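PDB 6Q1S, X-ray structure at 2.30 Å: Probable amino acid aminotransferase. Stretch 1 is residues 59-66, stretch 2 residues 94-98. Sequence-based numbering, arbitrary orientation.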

# COMPACT_ATOMS: atom_id res chain seq x y z
N LEU B 59 -14.86 3.36 3.19
CA LEU B 59 -14.20 3.33 1.89
C LEU B 59 -13.50 2.01 1.61
O LEU B 59 -13.25 1.69 0.45
CB LEU B 59 -13.18 4.47 1.80
CG LEU B 59 -13.76 5.89 1.77
CD1 LEU B 59 -12.73 6.90 2.22
CD2 LEU B 59 -14.28 6.21 0.38
N MET B 60 -13.19 1.23 2.65
CA MET B 60 -12.49 -0.03 2.49
C MET B 60 -13.40 -1.23 2.65
O MET B 60 -12.90 -2.36 2.73
CB MET B 60 -11.33 -0.10 3.49
CG MET B 60 -10.15 0.74 3.07
SD MET B 60 -9.11 -0.15 1.90
CE MET B 60 -8.34 -1.33 3.00
N ASP B 61 -14.72 -1.02 2.67
CA ASP B 61 -15.69 -2.10 2.79
C ASP B 61 -15.39 -2.98 4.00
O ASP B 61 -15.50 -4.21 3.96
CB ASP B 61 -15.75 -2.93 1.51
CG ASP B 61 -16.09 -2.08 0.30
OD1 ASP B 61 -17.09 -1.34 0.35
OD2 ASP B 61 -15.34 -2.15 -0.70
N LEU B 62 -14.99 -2.34 5.07
CA LEU B 62 -14.70 -2.91 6.37
C LEU B 62 -15.91 -2.77 7.28
O LEU B 62 -16.69 -1.83 7.14
CB LEU B 62 -13.49 -2.21 7.01
CG LEU B 62 -12.13 -2.70 6.53
CD1 LEU B 62 -11.04 -1.71 6.90
CD2 LEU B 62 -11.84 -4.06 7.13
N PRO B 63 -16.09 -3.69 8.23
CA PRO B 63 -17.19 -3.55 9.18
C PRO B 63 -17.12 -2.22 9.90
O PRO B 63 -16.04 -1.72 10.22
CB PRO B 63 -16.99 -4.73 10.14
CG PRO B 63 -16.24 -5.74 9.33
CD PRO B 63 -15.35 -4.95 8.42
N GLU B 64 -18.28 -1.63 10.14
CA GLU B 64 -18.36 -0.32 10.76
C GLU B 64 -17.74 -0.37 12.15
O GLU B 64 -18.16 -1.20 12.97
CB GLU B 64 -19.82 0.13 10.82
CG GLU B 64 -20.11 1.24 11.82
CD GLU B 64 -21.59 1.51 11.95
OE1 GLU B 64 -22.00 2.09 12.98
OE2 GLU B 64 -22.35 1.14 11.03
N PRO B 65 -16.74 0.46 12.44
CA PRO B 65 -16.05 0.34 13.73
C PRO B 65 -16.98 0.65 14.90
O PRO B 65 -17.77 1.60 14.86
CB PRO B 65 -14.92 1.36 13.62
CG PRO B 65 -15.32 2.28 12.53
CD PRO B 65 -16.12 1.46 11.57
N ASP B 66 -16.87 -0.17 15.94
CA ASP B 66 -17.64 0.01 17.17
C ASP B 66 -16.98 1.11 17.99
O ASP B 66 -16.01 0.87 18.70
CB ASP B 66 -17.70 -1.30 17.95
CG ASP B 66 -18.83 -1.34 18.95
OD1 ASP B 66 -19.90 -1.88 18.62
OD2 ASP B 66 -18.64 -0.82 20.07
N ILE B 94 -5.07 0.00 15.02
CA ILE B 94 -4.90 -0.89 13.87
C ILE B 94 -6.20 -1.64 13.65
O ILE B 94 -6.69 -2.33 14.55
CB ILE B 94 -3.73 -1.86 14.08
CG1 ILE B 94 -2.47 -1.10 14.52
CG2 ILE B 94 -3.46 -2.65 12.81
CD1 ILE B 94 -1.94 -0.15 13.47
N TYR B 95 -6.76 -1.50 12.45
CA TYR B 95 -8.05 -2.10 12.10
C TYR B 95 -7.89 -2.78 10.74
O TYR B 95 -7.90 -2.11 9.70
CB TYR B 95 -9.15 -1.04 12.08
CG TYR B 95 -10.55 -1.58 11.92
CD1 TYR B 95 -10.94 -2.75 12.56
CD2 TYR B 95 -11.50 -0.91 11.15
CE1 TYR B 95 -12.23 -3.25 12.42
CE2 TYR B 95 -12.78 -1.40 11.01
CZ TYR B 95 -13.15 -2.56 11.65
OH TYR B 95 -14.43 -3.05 11.51
N SER B 96 -7.75 -4.10 10.76
CA SER B 96 -7.50 -4.88 9.56
C SER B 96 -8.70 -5.75 9.23
O SER B 96 -9.58 -5.99 10.06
CB SER B 96 -6.26 -5.76 9.74
OG SER B 96 -6.41 -6.99 9.05
N ARG B 97 -8.72 -6.24 7.98
CA ARG B 97 -9.82 -7.09 7.53
C ARG B 97 -9.82 -8.45 8.20
O ARG B 97 -10.83 -9.17 8.11
CB ARG B 97 -9.75 -7.25 6.00
CG ARG B 97 -11.09 -7.62 5.36
CD ARG B 97 -11.04 -7.49 3.85
NE ARG B 97 -10.60 -6.16 3.43
CZ ARG B 97 -11.42 -5.13 3.25
NH1 ARG B 97 -12.72 -5.26 3.46
NH2 ARG B 97 -10.94 -3.96 2.87
N GLY B 98 -8.75 -8.83 8.88
CA GLY B 98 -8.70 -10.10 9.56
C GLY B 98 -7.92 -11.15 8.79
O GLY B 98 -7.19 -10.86 7.83

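Every hydrogen bond across this contact runs from a side chain of residues 94-98 to a backbone carbonyl of residues 59-66. Tyr95 OH donates a very short 2.5 Å bond to Pro63 O, which lies at the ring edge, near its plane. Arg97 NH2 donates to Met60 O, also at 2.5 Å; Arg97 NH1 also donates to Met60 O, at 3.0 Å, so this carbonyl receives both terminal nitrogens. A weak bond from Arg97 NH1 to Asp61 O, also 3.0 Å, completes the set. Met60 is the first residue after a helix to leave helical phi/psi, and residues 60-66 form no regular helix or strand.

Tyr95 belongs to a strand, whereas Arg97 lies just beyond it. The CA-to-CB bond of Arg97 points sideways, but its side chain, t at chi1 and chi2 but m at chi3, brings the guanidinium to the loop, with both carbonyls near the guanidinium plane.

Between these polar anchors sits Leu62, its CA-to-CB bond directed toward the strand segment. Leu62 CD2 covers one guanidinium face and approaches Arg97 CA to 3.7 Å, while Leu62 CB packs 4.1 Å from Tyr95 CE2. Pro65 CB adds a looser apolar contact, 4.4 Å from Tyr95 CE2. The CA-to-CB bond of Ser96 points away from residues 59-66, and Ser96 OG accepts a hydrogen bond from Gly98 N at 3.0 Å.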